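Local coordinates for hypothetical protein SpyM3_0169 (Streptococcus pyogenes, PDB 1PG6) that is of unknown function but belongs to the AIM24 (mitochondrial biogenesis) family of the cupin clan and carries bound calcium ions in the crystal, at residues 36-41 / 93-98; 127-132 / 148-153; 168-173 / 217-222. One frame throughout, in Å; residues are numbered along the deposited sequence.

Contact 1 (36-41 / 93-98); sequences VYLQQG and LALAPN. With CA (calcium ion), chain C.
The carbonyl oxygen of Gly-41 coordinates a calcium ion at 2.5 Å and also takes a long, weak bond from a water that links it to the 93-98 segment. That water donates its other bond to Ala-96 O, 2.9 Å away, so a single solvent molecule spans the two backbones at the end where both strands have given way to loop. The carbonyl oxygen of Met-43 also binds the ion, as does a second water at 2.5 Å. Glycine suits this turn because its positive phi of 80° is favoured by a residue without a side chain.

Inside, the contact becomes purely apolar. Leu-38 and Leu-95 cross at about a right angle: Leu-38 CB meets Leu-95 CD1 at 4.1 Å, while Leu-38 CD1 meets Leu-95 CD2 in the same way. The first torsion of Leu-38 sets CG between the backbone N and the carbonyl carbon (chi1 55°), and this branch point bears the CD1 methyl that meets Leu-95. One step back, Val-36 CG1 approaches Leu-93 CD1 at 4.5 Å, a looser touch of branched tips. Aliphatic residues suit a buried seam that meets only methyl and methylene groups here.

Toward the loop end the chain of Gln-39, its CG anti to the backbone N (chi1 171°), runs toward Asn-98, though the detail of its amide end is doubtful.

No clear backbone hydrogen bond joins the strands. Strand 35-39 belongs to a six-stranded antiparallel sheet and strand 91-95 to a four-stranded one, and the CA atoms of Leu-38 and Leu-95 are 8.2 Å apart. The result is two sheets packed through aliphatic side chains, consistent with the beta-sandwich or jelly-roll architecture of the cupin clan.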
# COMPACT_ATOMS: atom_id res chain seq x y z
N VAL A 36 -9.08 10.26 -6.60
CA VAL A 36 -8.57 9.10 -5.89
C VAL A 36 -7.08 8.96 -6.10
O VAL A 36 -6.57 9.20 -7.20
CB VAL A 36 -9.27 7.81 -6.36
CG1 VAL A 36 -9.10 7.63 -7.86
CG2 VAL A 36 -8.71 6.61 -5.62
N TYR A 37 -6.38 8.60 -5.03
CA TYR A 37 -4.94 8.39 -5.09
C TYR A 37 -4.78 6.94 -5.54
O TYR A 37 -5.53 6.07 -5.10
CB TYR A 37 -4.29 8.54 -3.71
CG TYR A 37 -4.40 9.92 -3.09
CD1 TYR A 37 -5.49 10.26 -2.29
CD2 TYR A 37 -3.40 10.87 -3.30
CE1 TYR A 37 -5.58 11.52 -1.70
CE2 TYR A 37 -3.48 12.13 -2.71
CZ TYR A 37 -4.57 12.45 -1.92
OH TYR A 37 -4.64 13.70 -1.33
N LEU A 38 -3.79 6.67 -6.39
CA LEU A 38 -3.58 5.30 -6.86
C LEU A 38 -2.13 4.91 -7.02
O LEU A 38 -1.25 5.74 -7.26
CB LEU A 38 -4.30 5.08 -8.19
CG LEU A 38 -3.95 6.04 -9.32
CD1 LEU A 38 -3.60 5.29 -10.60
CD2 LEU A 38 -5.14 6.96 -9.56
N GLN A 39 -1.89 3.61 -6.86
CA GLN A 39 -0.56 3.02 -7.01
C GLN A 39 -0.07 3.38 -8.40
O GLN A 39 -0.77 3.15 -9.39
CB GLN A 39 -0.69 1.51 -6.86
CG GLN A 39 0.55 0.70 -7.18
CD GLN A 39 0.27 -0.79 -7.16
OE1 GLN A 39 0.21 -1.41 -6.09
NE2 GLN A 39 0.07 -1.37 -8.34
N GLN A 40 1.13 3.95 -8.49
CA GLN A 40 1.66 4.33 -9.79
C GLN A 40 1.60 3.15 -10.76
O GLN A 40 2.00 2.04 -10.42
CB GLN A 40 3.11 4.79 -9.68
CG GLN A 40 3.64 5.37 -10.97
CD GLN A 40 5.15 5.50 -10.99
OE1 GLN A 40 5.71 6.19 -11.84
NE2 GLN A 40 5.82 4.81 -10.07
N GLY A 41 1.07 3.40 -11.95
CA GLY A 41 0.97 2.37 -12.96
C GLY A 41 -0.20 1.40 -12.83
O GLY A 41 -0.34 0.53 -13.68
N LEU A 93 -13.01 4.35 -13.95
CA LEU A 93 -11.65 3.90 -14.19
C LEU A 93 -11.51 2.54 -13.54
O LEU A 93 -12.29 2.17 -12.67
CB LEU A 93 -10.62 4.88 -13.61
CG LEU A 93 -10.42 5.02 -12.11
CD1 LEU A 93 -9.02 5.58 -11.84
CD2 LEU A 93 -11.48 5.93 -11.51
N ALA A 94 -10.52 1.78 -14.00
CA ALA A 94 -10.29 0.45 -13.46
C ALA A 94 -8.82 0.34 -13.11
O ALA A 94 -7.97 0.81 -13.87
CB ALA A 94 -10.67 -0.61 -14.49
N LEU A 95 -8.53 -0.26 -11.96
CA LEU A 95 -7.16 -0.43 -11.50
C LEU A 95 -6.82 -1.89 -11.34
O LEU A 95 -7.70 -2.73 -11.09
CB LEU A 95 -6.97 0.23 -10.13
CG LEU A 95 -7.36 1.69 -9.96
CD1 LEU A 95 -7.07 2.13 -8.51
CD2 LEU A 95 -6.59 2.54 -10.96
N ALA A 96 -5.53 -2.20 -11.45
CA ALA A 96 -5.04 -3.55 -11.28
C ALA A 96 -3.82 -3.51 -10.37
O ALA A 96 -2.94 -2.67 -10.56
CB ALA A 96 -4.66 -4.15 -12.64
N PRO A 97 -3.77 -4.38 -9.36
CA PRO A 97 -2.63 -4.44 -8.44
C PRO A 97 -1.40 -4.88 -9.23
O PRO A 97 -1.54 -5.61 -10.21
CB PRO A 97 -3.06 -5.50 -7.42
CG PRO A 97 -4.56 -5.46 -7.47
CD PRO A 97 -4.84 -5.31 -8.94
N ASN A 98 -0.21 -4.46 -8.80
CA ASN A 98 1.00 -4.85 -9.52
C ASN A 98 1.52 -6.24 -9.19
O ASN A 98 2.47 -6.71 -9.81
CB ASN A 98 2.12 -3.81 -9.31
CG ASN A 98 2.48 -3.63 -7.85
OD1 ASN A 98 2.69 -4.60 -7.13
ND2 ASN A 98 2.59 -2.38 -7.43
CA CA C . -1.16 0.50 -16.02
O HOH W 1 -0.80 -2.63 -12.52
O HOH W 2 1.31 0.56 -16.57

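Contact 2 (127-132 / 148-153); sequences AQYKME and FVMTTE
Met-131 and Met-150, both selenomethionines introduced in place of methionine, face each other across a non-hydrogen-bonded antiparallel pair, and their side chains cross obliquely. Met-131 SE lies 3.6 Å from Met-150 CE and almost as near Met-150 CB, so the selenium rests on both the base and the end of its partner. The Met-131 chain, bent at chi2 and chi3, turns its CE back to Phe-148 CB at 3.9 Å, and these two side chains cross at about a right angle. A long, flexible, unbranched residue suits this place, since it can fold over its neighbours instead of projecting straight from the sheet.

Met-150 also meets Tyr-129. The tyrosine CB and ring atom CD1 both touch Met-150 CG, CB at 4.1 Å. Met-150 SE lies 5.1 Å from the centroid of the Tyr-129 ring, 38° off the normal, an oblique Met-aromatic contact. Met-131 CG borders the same ring in plane, so both selenomethionines touch the tyrosine, Met-150 obliquely and Met-131 at the ring edge.

The reverse face carries the polar residues Gln-128, Lys-130, Glu-132, Thr-151 and Glu-153, along with Val-149. Threonine and valine, branched at CB, are at home in extended strands.

Backbone bonds fix this register. Three hydrogen-bonded pairs each give two N-H...O bonds; Gln-128 N to Glu-153 O, at 2.8 Å, is nearly straight at 167°, whereas Glu-153 N to Gln-128 O is more bent (133°).

Strand 128-133 is outermost in its six-stranded sheet, and strand 148-153 is flanked on its far side by strand 113-116, with Met-150 and Thr-152 touching Leu-115. Strand 120-124 meets the selenomethionine face, Leu-123 at Tyr-129 and Phe-120 at Met-150; the hydroxyl of Tyr-129 bonds Ser-79 N, and strand 191-195 lies by Val-149 and Glu-132.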
# COMPACT_ATOMS: atom_id res chain seq x y z
N ALA A 127 -9.46 11.40 1.76
CA ALA A 127 -8.56 10.97 2.83
C ALA A 127 -7.16 11.53 2.62
O ALA A 127 -6.87 12.15 1.60
CB ALA A 127 -8.51 9.44 2.90
N GLN A 128 -6.29 11.29 3.60
CA GLN A 128 -4.92 11.78 3.54
C GLN A 128 -3.96 10.65 3.93
O GLN A 128 -4.37 9.64 4.51
CB GLN A 128 -4.76 12.95 4.52
CG GLN A 128 -3.57 13.85 4.25
CD GLN A 128 -3.88 14.94 3.23
OE1 GLN A 128 -2.98 15.66 2.79
NE2 GLN A 128 -5.15 15.06 2.85
N TYR A 129 -2.68 10.82 3.62
CA TYR A 129 -1.70 9.81 3.97
C TYR A 129 -0.33 10.45 4.18
O TYR A 129 -0.07 11.55 3.69
CB TYR A 129 -1.60 8.75 2.86
CG TYR A 129 -0.77 9.18 1.66
CD1 TYR A 129 0.61 9.00 1.65
CD2 TYR A 129 -1.37 9.79 0.57
CE1 TYR A 129 1.38 9.42 0.57
CE2 TYR A 129 -0.61 10.22 -0.52
CZ TYR A 129 0.76 10.03 -0.51
OH TYR A 129 1.52 10.46 -1.58
N LYS A 130 0.52 9.75 4.91
CA LYS A 130 1.87 10.22 5.16
C LYS A 130 2.82 9.03 5.08
O LYS A 130 2.47 7.93 5.49
CB LYS A 130 1.98 10.88 6.53
CG LYS A 130 3.35 11.46 6.81
CD LYS A 130 3.46 12.00 8.23
CE LYS A 130 4.84 12.58 8.48
NZ LYS A 130 5.91 11.57 8.23
N MSE A 131 4.01 9.27 4.55
CA MSE A 131 5.03 8.23 4.42
C MSE A 131 6.06 8.45 5.51
O MSE A 131 6.40 9.59 5.84
CB MSE A 131 5.73 8.32 3.06
CG MSE A 131 4.81 8.27 1.85
SE MSE A 131 3.86 6.59 1.70
CE MSE A 131 5.36 5.44 1.34
N GLU A 132 6.57 7.36 6.09
CA GLU A 132 7.58 7.46 7.13
C GLU A 132 8.67 6.41 6.95
O GLU A 132 8.38 5.21 6.88
CB GLU A 132 6.97 7.30 8.52
CG GLU A 132 8.01 7.23 9.63
CD GLU A 132 7.43 6.83 10.98
OE1 GLU A 132 6.64 7.62 11.54
OE2 GLU A 132 7.76 5.73 11.47
N PHE A 148 9.77 2.19 3.85
CA PHE A 148 8.77 3.17 4.24
C PHE A 148 7.42 2.58 4.61
O PHE A 148 6.98 1.59 4.04
CB PHE A 148 8.56 4.19 3.11
CG PHE A 148 9.68 5.18 2.98
CD1 PHE A 148 10.94 4.78 2.56
CD2 PHE A 148 9.46 6.53 3.26
CE1 PHE A 148 11.98 5.71 2.43
CE2 PHE A 148 10.49 7.46 3.14
CZ PHE A 148 11.75 7.05 2.72
N VAL A 149 6.77 3.20 5.59
CA VAL A 149 5.45 2.78 6.03
C VAL A 149 4.48 3.93 5.80
O VAL A 149 4.78 5.08 6.11
CB VAL A 149 5.43 2.41 7.53
CG1 VAL A 149 4.00 2.17 7.99
CG2 VAL A 149 6.27 1.15 7.76
N MSE A 150 3.31 3.60 5.24
CA MSE A 150 2.28 4.59 4.97
C MSE A 150 1.21 4.55 6.05
O MSE A 150 0.80 3.48 6.49
CB MSE A 150 1.62 4.29 3.62
CG MSE A 150 0.45 5.19 3.26
SE MSE A 150 -0.43 4.61 1.63
CE MSE A 150 1.09 4.62 0.47
N THR A 151 0.78 5.72 6.50
CA THR A 151 -0.27 5.80 7.52
C THR A 151 -1.39 6.69 6.99
O THR A 151 -1.14 7.78 6.47
CB THR A 151 0.27 6.39 8.84
OG1 THR A 151 1.21 5.48 9.43
CG2 THR A 151 -0.88 6.61 9.82
N THR A 152 -2.62 6.20 7.12
CA THR A 152 -3.79 6.93 6.63
C THR A 152 -4.40 7.86 7.67
O THR A 152 -4.11 7.76 8.86
CB THR A 152 -4.91 5.95 6.20
OG1 THR A 152 -5.40 5.25 7.35
CG2 THR A 152 -4.39 4.95 5.19
N GLU A 153 -5.26 8.75 7.19
CA GLU A 153 -5.95 9.71 8.03
C GLU A 153 -7.17 10.19 7.25
O GLU A 153 -7.17 10.14 6.02
CB GLU A 153 -5.04 10.90 8.34
CG GLU A 153 -5.68 11.98 9.20
CD GLU A 153 -4.77 13.18 9.39
OE1 GLU A 153 -4.41 13.82 8.38
OE2 GLU A 153 -4.43 13.50 10.56

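Contact 3 (168-173 / 217-222); sequences KITLDG and HGEIYI
Ile-169 and Ile-220 exchange a pair of backbone hydrogen bonds, Ile-220 N to Ile-169 O being the shorter at 2.8 Å. Leu-171 N reaches Gly-218 O nearly straight at 170°, and Gly-218 N answers to Leu-171 O, longer at 3.2 Å, where the chains turn a corner.

Apolar contacts fill the face of the isoleucines. Leu-171 CD1 meets Ile-220 CD1 at 3.8 Å, the two side chains crossing obliquely, and Ile-169 CD1 touches Ile-222 CD1; Phe-214 also covers Leu-171 and Ile-220.

On the opposite face, Lys-168, extended with CG anti to the backbone N (chi1 178°), runs beside Tyr-221. Its CG is 3.7 Å from Tyr-221 CE1, and its CE reaches Glu-219 CG at 3.5 Å. A water joins Thr-170 OG1 to Glu-219 OE2.

Gly-173 makes a CH-pi contact with His-217: its CA is 3.6 Å from the ring centroid, over one face. Glycine suits this place, for at its phi of 120° a CB would be jammed against the preceding carbonyl O, besides crowding the ring.

Chemically, one face is apolar, the other polar and mixed: Lys-168 spends its methylenes on Tyr-221, while the carboxylate of Glu-219 is paired with Lys-111 in a salt bridge, which would favour its ionised form.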
# COMPACT_ATOMS: atom_id res chain seq x y z
N LYS A 168 -6.73 -12.32 7.90
CA LYS A 168 -6.96 -11.27 8.87
C LYS A 168 -6.74 -11.82 10.27
O LYS A 168 -7.33 -12.83 10.65
CB LYS A 168 -8.40 -10.74 8.74
CG LYS A 168 -8.78 -9.67 9.75
CD LYS A 168 -10.25 -9.33 9.63
CE LYS A 168 -10.68 -8.28 10.65
NZ LYS A 168 -12.13 -7.98 10.57
N ILE A 169 -5.88 -11.16 11.03
CA ILE A 169 -5.57 -11.57 12.40
C ILE A 169 -5.97 -10.46 13.35
O ILE A 169 -5.72 -9.29 13.09
CB ILE A 169 -4.05 -11.85 12.57
CG1 ILE A 169 -3.61 -12.94 11.60
CG2 ILE A 169 -3.75 -12.26 14.01
CD1 ILE A 169 -2.13 -13.25 11.65
N THR A 170 -6.61 -10.83 14.45
CA THR A 170 -7.04 -9.84 15.43
C THR A 170 -6.28 -10.00 16.74
O THR A 170 -6.26 -11.08 17.32
CB THR A 170 -8.56 -9.98 15.72
OG1 THR A 170 -9.29 -9.72 14.51
CG2 THR A 170 -8.99 -8.98 16.79
N LEU A 171 -5.65 -8.92 17.18
CA LEU A 171 -4.92 -8.93 18.44
C LEU A 171 -5.83 -8.29 19.48
O LEU A 171 -6.45 -7.26 19.22
CB LEU A 171 -3.62 -8.12 18.34
CG LEU A 171 -2.34 -8.89 17.97
CD1 LEU A 171 -1.16 -7.92 17.96
CD2 LEU A 171 -2.10 -9.99 18.99
N ASP A 172 -5.93 -8.91 20.65
CA ASP A 172 -6.80 -8.39 21.71
C ASP A 172 -6.02 -7.89 22.92
O ASP A 172 -6.48 -8.01 24.06
CB ASP A 172 -7.80 -9.47 22.13
CG ASP A 172 -8.93 -8.91 22.98
OD1 ASP A 172 -9.50 -7.88 22.58
OD2 ASP A 172 -9.24 -9.51 24.03
N GLY A 173 -4.84 -7.33 22.67
CA GLY A 173 -4.03 -6.81 23.76
C GLY A 173 -2.67 -7.45 23.87
O GLY A 173 -1.76 -6.89 24.49
N HIS A 217 -4.27 -3.69 20.65
CA HIS A 217 -5.54 -4.10 20.07
C HIS A 217 -5.67 -3.59 18.64
O HIS A 217 -5.41 -2.42 18.37
CB HIS A 217 -6.71 -3.55 20.90
CG HIS A 217 -6.74 -4.03 22.31
ND1 HIS A 217 -5.83 -3.61 23.26
CD2 HIS A 217 -7.57 -4.90 22.94
CE1 HIS A 217 -6.10 -4.20 24.41
NE2 HIS A 217 -7.15 -4.99 24.24
N GLY A 218 -6.09 -4.47 17.74
CA GLY A 218 -6.25 -4.07 16.35
C GLY A 218 -6.13 -5.24 15.39
O GLY A 218 -5.93 -6.38 15.81
N GLU A 219 -6.27 -4.96 14.10
CA GLU A 219 -6.17 -6.01 13.09
C GLU A 219 -4.85 -5.97 12.33
O GLU A 219 -4.25 -4.91 12.14
CB GLU A 219 -7.33 -5.89 12.08
CG GLU A 219 -8.71 -6.13 12.67
CD GLU A 219 -9.13 -5.05 13.64
OE1 GLU A 219 -9.10 -3.86 13.25
OE2 GLU A 219 -9.50 -5.39 14.79
N ILE A 220 -4.40 -7.14 11.92
CA ILE A 220 -3.17 -7.28 11.15
C ILE A 220 -3.53 -8.09 9.92
O ILE A 220 -4.08 -9.18 10.04
CB ILE A 220 -2.10 -8.06 11.94
CG1 ILE A 220 -1.72 -7.30 13.22
CG2 ILE A 220 -0.87 -8.28 11.08
CD1 ILE A 220 -0.95 -8.13 14.21
N TYR A 221 -3.26 -7.55 8.74
CA TYR A 221 -3.55 -8.27 7.50
C TYR A 221 -2.25 -8.80 6.96
O TYR A 221 -1.33 -8.04 6.68
CB TYR A 221 -4.22 -7.36 6.48
CG TYR A 221 -5.60 -6.94 6.89
CD1 TYR A 221 -6.72 -7.71 6.54
CD2 TYR A 221 -5.80 -5.82 7.69
CE1 TYR A 221 -7.99 -7.36 6.99
CE2 TYR A 221 -7.07 -5.47 8.14
CZ TYR A 221 -8.16 -6.24 7.79
OH TYR A 221 -9.40 -5.90 8.27
N ILE A 222 -2.15 -10.11 6.84
CA ILE A 222 -0.93 -10.69 6.30
C ILE A 222 -1.22 -11.33 4.95
O ILE A 222 -2.38 -11.60 4.62
CB ILE A 222 -0.34 -11.76 7.24
CG1 ILE A 222 -1.32 -12.91 7.42
CG2 ILE A 222 -0.01 -11.13 8.59
CD1 ILE A 222 -0.72 -14.12 8.11
O HOH W 3 -11.24 -7.46 14.64

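The three contacts follow one another along the chain, each closing before the next opens, all inside the region shared by the AIM24 family. Contact 1 joins two sheets face to face, whereas contacts 2 and 3 pair strands within a third, six-stranded sheet, at its two outer ends: 128-133 with 148-153, and 219-223 with 166-171. Contacts 1 and 2 lie 17 Å apart between centres yet touch, since Tyr-37 CD2 approaches Tyr-129 CE2 at 4.0 Å. Contact 3 lies 19 Å from contact 2 and 26 Å from contact 1, across the chain's centre from the latter. Contact 2 therefore lies where that sheet meets contact 1, at the opposite end of the sheet from contact 3.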